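Local coordinates for protein alginate lyase, family PL7 (Zobellia galactanivorans, PDB 4BE3) that probably cleaves alginate by beta-elimination, as an exolytic polysaccharide lyase of family PL7, at residues 91-95 with 277-281. Residues are numbered along the deposited sequence; the frame is centred on the assembly and turned at random.
Sequences VSTSG and TGADV
Ser-94 and Gly-95 lie against the backbone of 277-281, Gly-95 CA coming within 3.7 Å of Ala-279 CA. Both segments are irregular loops of the beta-jelly-roll fold of PL7 lyases: 91-95 opens the loop that links strands 80-90 and 104-112, which belong to different sheets, and 277-281 precedes helix 286-291. Gly-278, with positive phi, bends the second loop. Before this bend the Thr-277 carbonyl approaches Gly-95, where CA and Thr-277 O make a CA-H...O contact of 3.3 Å, far from straight; a backbone hydrogen bond between Thr-277 and Asp-96 lies next to it. The hydroxyl of Ser-94, set by chi1 55° between its own N and carbonyl carbon, accepts the N-H of Asp-280, with N to OG 2.9 Å and a nearly straight angle of 160°. The Asp-280 carboxylate lies alongside Ser-94, OD2 being 3.5 Å from Ser-94 CB. Ala-279 fits its methyl beside the same serine, CB sitting 3.5 Å from Ser-94 O, and also touches Asn-53 and Thr-264. Asn-53, from the loop after strand 44-52, bonds through ND2 to Ser-92 OG, while Thr-277 OG1 takes the N-H of Asn-265 in its own loop. Within 91-95, Ser-92 OG, anti to its N, donates to Ser-94 O at 2.7 Å, the hydroxyl lying 18° from the carbonyl plane.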
ATOM      1  N   VAL A  91      26.122 -20.941  -4.535  1.00 18.99           N
ATOM      2  CA  VAL A  91      25.052 -21.773  -3.981  1.00 17.87           C
ATOM      3  C   VAL A  91      25.698 -22.989  -3.320  1.00 18.60           C
ATOM      4  O   VAL A  91      26.905 -23.201  -3.479  1.00 24.99           O
ATOM      5  CB  VAL A  91      24.094 -22.301  -5.084  1.00 19.47           C
ATOM      6  CG1 VAL A  91      23.230 -21.110  -5.667  1.00 20.67           C
ATOM      7  CG2 VAL A  91      24.929 -22.987  -6.204  1.00 18.89           C
ATOM      8  N   SER A  92      24.909 -23.774  -2.589  1.00 20.30           N
ATOM      9  CA  SER A  92      25.584 -24.895  -1.880  1.00 20.61           C
ATOM     10  C   SER A  92      26.282 -25.792  -2.867  1.00 21.49           C
ATOM     11  O   SER A  92      25.708 -26.162  -3.916  1.00 21.40           O
ATOM     12  CB  SER A  92      24.552 -25.725  -1.161  1.00 19.88           C
ATOM     13  OG  SER A  92      25.227 -26.762  -0.510  1.00 21.86           O
ATOM     14  N   THR A  93      27.507 -26.230  -2.516  1.00 23.37           N
ATOM     15  CA  THR A  93      28.216 -27.230  -3.369  1.00 22.98           C
ATOM     16  C   THR A  93      27.896 -28.625  -2.925  1.00 27.00           C
ATOM     17  O   THR A  93      28.523 -29.508  -3.445  1.00 27.63           O
ATOM     18  CB  THR A  93      29.758 -27.040  -3.189  1.00 26.91           C
ATOM     19  OG1 THR A  93      30.078 -27.048  -1.806  1.00 26.82           O
ATOM     20  CG2 THR A  93      30.130 -25.629  -3.737  1.00 29.55           C
ATOM     21  N   SER A  94      27.048 -28.842  -1.922  1.00 22.80           N
ATOM     22  CA  SER A  94      26.604 -30.221  -1.614  1.00 23.04           C
ATOM     23  C   SER A  94      25.079 -30.257  -1.526  1.00 23.37           C
ATOM     24  O   SER A  94      24.420 -29.211  -1.437  1.00 21.30           O
ATOM     25  CB  SER A  94      27.173 -30.631  -0.248  1.00 23.67           C
ATOM     26  OG  SER A  94      26.824 -29.708   0.788  1.00 26.44           O
ATOM     27  N   GLY A  95      24.524 -31.475  -1.609  1.00 21.38           N
ATOM     28  CA  GLY A  95      23.020 -31.585  -1.563  1.00 19.45           C
ATOM     29  C   GLY A  95      22.812 -32.854  -2.440  1.00 23.00           C
ATOM     30  O   GLY A  95      23.757 -33.336  -3.148  1.00 25.71           O
ATOM     31  N   THR A 277      17.139 -31.358   1.267  1.00 19.53           N
ATOM     32  CA  THR A 277      18.193 -31.563   0.295  1.00 20.50           C
ATOM     33  C   THR A 277      19.419 -32.359   0.797  1.00 22.01           C
ATOM     34  O   THR A 277      20.274 -32.689   0.006  1.00 22.72           O
ATOM     35  CB  THR A 277      18.683 -30.196  -0.169  1.00 20.64           C
ATOM     36  OG1 THR A 277      18.941 -29.353   0.995  1.00 22.04           O
ATOM     37  CG2 THR A 277      17.524 -29.475  -0.892  1.00 18.97           C
ATOM     38  N   GLY A 278      19.492 -32.612   2.103  1.00 21.63           N
ATOM     39  CA  GLY A 278      20.547 -33.548   2.612  1.00 25.80           C
ATOM     40  C   GLY A 278      21.956 -33.043   2.303  1.00 27.48           C
ATOM     41  O   GLY A 278      22.825 -33.844   2.028  1.00 25.72           O
ATOM     42  N   ALA A 279      22.201 -31.737   2.381  1.00 25.41           N
ATOM     43  CA  ALA A 279      23.505 -31.182   2.097  1.00 23.80           C
ATOM     44  C   ALA A 279      24.387 -31.268   3.350  1.00 27.96           C
ATOM     45  O   ALA A 279      23.899 -31.600   4.463  1.00 25.92           O
ATOM     46  CB  ALA A 279      23.324 -29.684   1.801  1.00 22.57           C
ATOM     47  N   ASP A 280      25.659 -30.963   3.157  1.00 25.24           N
ATOM     48  CA  ASP A 280      26.599 -30.975   4.281  1.00 30.09           C
ATOM     49  C   ASP A 280      26.379 -29.686   5.077  1.00 30.47           C
ATOM     50  O   ASP A 280      26.431 -28.606   4.446  1.00 28.06           O
ATOM     51  CB  ASP A 280      28.035 -30.911   3.685  1.00 30.46           C
ATOM     52  CG  ASP A 280      28.429 -32.257   3.022  1.00 31.90           C
ATOM     53  OD1 ASP A 280      27.802 -33.309   3.318  1.00 32.61           O
ATOM     54  OD2 ASP A 280      29.264 -32.154   2.135  1.00 34.24           O
ATOM     55  N   VAL A 281      26.080 -29.796   6.399  1.00 28.74           N
ATOM     56  CA  VAL A 281      25.750 -28.550   7.178  1.00 27.77           C
ATOM     57  C   VAL A 281      26.672 -28.484   8.411  1.00 34.94           C
ATOM     58  O   VAL A 281      26.472 -27.600   9.204  1.00 32.85           O
ATOM     59  CB  VAL A 281      24.250 -28.478   7.646  1.00 28.83           C
ATOM     60  CG1 VAL A 281      23.382 -28.411   6.374  1.00 27.02           C
ATOM     61  CG2 VAL A 281      23.879 -29.751   8.521  1.00 28.80           C
TER